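Local coordinates for protein thioesterase (Streptomyces sp. WAC02707, PDB 6VAP) that probably hydrolyses stalled or aberrant acyl groups from carrier proteins of the borrelidin assembly line, as a type II thioesterase of the alpha/beta-hydrolase fold, at residues Trp13-Arg18 with Arg61-Ala66. Numbering follows the deposited sequence.
Sequences WIRQYR and RQDRRA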
# COMPACT_ATOMS: atom_id res chain seq x y z
N TRP A 13 2.71 -7.37 -12.96
CA TRP A 13 2.73 -6.74 -11.65
C TRP A 13 1.90 -5.46 -11.56
O TRP A 13 1.26 -5.18 -10.54
CB TRP A 13 4.18 -6.40 -11.24
CG TRP A 13 4.97 -7.54 -10.74
CD1 TRP A 13 5.84 -8.34 -11.46
CD2 TRP A 13 5.08 -7.95 -9.38
NE1 TRP A 13 6.41 -9.27 -10.62
CE2 TRP A 13 5.99 -9.03 -9.34
CE3 TRP A 13 4.51 -7.50 -8.18
CZ2 TRP A 13 6.30 -9.70 -8.17
CZ3 TRP A 13 4.83 -8.17 -7.01
CH2 TRP A 13 5.71 -9.26 -7.02
N ILE A 14 1.93 -4.65 -12.61
CA ILE A 14 1.47 -3.27 -12.55
C ILE A 14 0.29 -3.12 -13.48
O ILE A 14 0.43 -3.27 -14.70
CB ILE A 14 2.59 -2.28 -12.94
CG1 ILE A 14 3.77 -2.45 -11.96
CG2 ILE A 14 2.04 -0.86 -12.91
CD1 ILE A 14 5.02 -1.74 -12.37
N ARG A 15 -0.87 -2.79 -12.92
CA ARG A 15 -2.10 -2.67 -13.69
C ARG A 15 -2.44 -1.18 -13.83
O ARG A 15 -2.61 -0.48 -12.83
CB ARG A 15 -3.25 -3.42 -13.01
CG ARG A 15 -2.92 -4.88 -12.66
CD ARG A 15 -2.64 -5.69 -13.94
NE ARG A 15 -1.91 -6.91 -13.64
CZ ARG A 15 -2.46 -8.11 -13.49
NH1 ARG A 15 -3.77 -8.26 -13.60
NH2 ARG A 15 -1.68 -9.16 -13.23
N GLN A 16 -2.55 -0.72 -15.06
CA GLN A 16 -2.90 0.66 -15.40
C GLN A 16 -4.32 0.60 -15.96
O GLN A 16 -4.53 0.20 -17.11
CB GLN A 16 -1.90 1.21 -16.41
CG GLN A 16 -2.14 2.66 -16.79
CD GLN A 16 -1.17 3.15 -17.86
OE1 GLN A 16 -0.44 2.37 -18.44
NE2 GLN A 16 -1.17 4.45 -18.11
N TYR A 17 -5.29 1.02 -15.15
CA TYR A 17 -6.68 0.85 -15.52
C TYR A 17 -7.19 1.94 -16.45
O TYR A 17 -8.11 1.70 -17.22
CB TYR A 17 -7.53 0.77 -14.25
CG TYR A 17 -7.27 -0.48 -13.46
CD1 TYR A 17 -7.44 -1.75 -14.04
CD2 TYR A 17 -6.90 -0.41 -12.12
CE1 TYR A 17 -7.21 -2.90 -13.30
CE2 TYR A 17 -6.65 -1.55 -11.39
CZ TYR A 17 -6.81 -2.79 -11.97
OH TYR A 17 -6.57 -3.94 -11.25
N ARG A 18 -6.64 3.15 -16.37
CA ARG A 18 -7.09 4.26 -17.17
C ARG A 18 -5.92 4.95 -17.86
O ARG A 18 -4.79 4.90 -17.38
CB ARG A 18 -7.84 5.27 -16.30
CG ARG A 18 -9.10 4.73 -15.64
CD ARG A 18 -10.28 4.71 -16.58
NE ARG A 18 -11.53 4.43 -15.88
CZ ARG A 18 -12.03 3.21 -15.67
NH1 ARG A 18 -11.39 2.14 -16.12
NH2 ARG A 18 -13.18 3.07 -15.03
N ARG A 61 -3.18 -14.28 -6.82
CA ARG A 61 -4.57 -13.87 -6.84
C ARG A 61 -5.03 -13.59 -8.26
O ARG A 61 -4.24 -13.14 -9.10
CB ARG A 61 -4.80 -12.63 -5.97
CG ARG A 61 -4.12 -11.37 -6.51
CD ARG A 61 -3.52 -10.57 -5.37
NE ARG A 61 -2.49 -11.33 -4.68
CZ ARG A 61 -2.30 -11.32 -3.37
NH1 ARG A 61 -3.05 -10.53 -2.61
NH2 ARG A 61 -1.33 -12.06 -2.84
N GLN A 62 -6.31 -13.87 -8.52
CA GLN A 62 -6.93 -13.60 -9.80
C GLN A 62 -6.11 -14.21 -10.93
O GLN A 62 -5.95 -15.42 -10.98
CB GLN A 62 -7.12 -12.09 -9.99
CG GLN A 62 -7.94 -11.44 -8.87
CD GLN A 62 -8.07 -9.93 -9.05
OE1 GLN A 62 -7.22 -9.30 -9.66
NE2 GLN A 62 -9.14 -9.36 -8.51
N ASP A 63 -5.64 -13.39 -11.87
CA ASP A 63 -4.92 -13.92 -13.02
C ASP A 63 -3.57 -14.48 -12.63
O ASP A 63 -2.99 -15.24 -13.41
CB ASP A 63 -4.74 -12.83 -14.08
CG ASP A 63 -3.93 -11.66 -13.56
OD1 ASP A 63 -4.44 -10.92 -12.69
OD2 ASP A 63 -2.79 -11.49 -14.01
N ARG A 64 -3.05 -14.13 -11.44
CA ARG A 64 -1.80 -14.68 -10.93
C ARG A 64 -2.00 -15.83 -9.94
O ARG A 64 -1.09 -16.16 -9.18
CB ARG A 64 -0.98 -13.57 -10.27
CG ARG A 64 -0.77 -12.35 -11.14
CD ARG A 64 0.27 -11.45 -10.56
NE ARG A 64 1.61 -11.99 -10.74
CZ ARG A 64 2.75 -11.39 -10.39
NH1 ARG A 64 2.73 -10.24 -9.75
NH2 ARG A 64 3.91 -12.01 -10.62
N ARG A 65 -3.19 -16.44 -9.91
CA ARG A 65 -3.47 -17.46 -8.90
C ARG A 65 -2.52 -18.63 -9.02
O ARG A 65 -2.17 -19.25 -8.01
CB ARG A 65 -4.92 -17.93 -9.02
CG ARG A 65 -5.61 -18.10 -7.68
CD ARG A 65 -7.08 -18.45 -7.85
NE ARG A 65 -7.96 -17.37 -7.40
CZ ARG A 65 -8.74 -16.64 -8.20
NH1 ARG A 65 -8.77 -16.87 -9.51
NH2 ARG A 65 -9.50 -15.68 -7.69
N ALA A 66 -2.08 -18.96 -10.23
CA ALA A 66 -1.17 -20.09 -10.39
C ALA A 66 0.19 -19.80 -9.75
O ALA A 66 0.86 -20.73 -9.27
CB ALA A 66 -0.99 -20.42 -11.88
O HOH W 1 7.07 -12.53 -10.73
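R64 reaches W13 with its guanidinium upright on the indole, and D63 beside it is gripped by R15. From its CB, R64 runs extended to CD; its CG and CD skirt the guanidinium of R15, R64 CG lying 3.9 Å from R15 NH2. A bend at chi3 (74°) then turns the head group toward the indole. NE is in a salt bridge with E67. R64 CZ stands 4.2 Å from the centroid of the W13 five-membered ring, almost on its normal, a cation-pi contact. The planes are 78° apart, and with R64 NH1 over the indole face it is the guanidinium edge that points at the ring. R64 NH1 lies 3.3 Å from W13 CD2 and also donates a hydrogen bond to the backbone carbonyl of Q57; R64 NH2 and W13 NE1 share a weakly held water. Next to this pair, R15 holds D63 end-on: R15 NH1 to D63 OD1 at 2.9 Å, and R15 NH2 to the syn lone pair of D63 OD2 at 2.7 Å. The carboxylate is twisted 55° from the guanidinium. D63 OD1 also accepts from Q57 NE2, and R15 NH2 also donates to V12 O. Together the pairs join edge strand 14-15 and the residue just before it to the loop between strand 52-56 and helix 73-87. R15 NH2 and R64 NE are 5.0 Å apart; D63 and E67 probably offset this like-charge proximity.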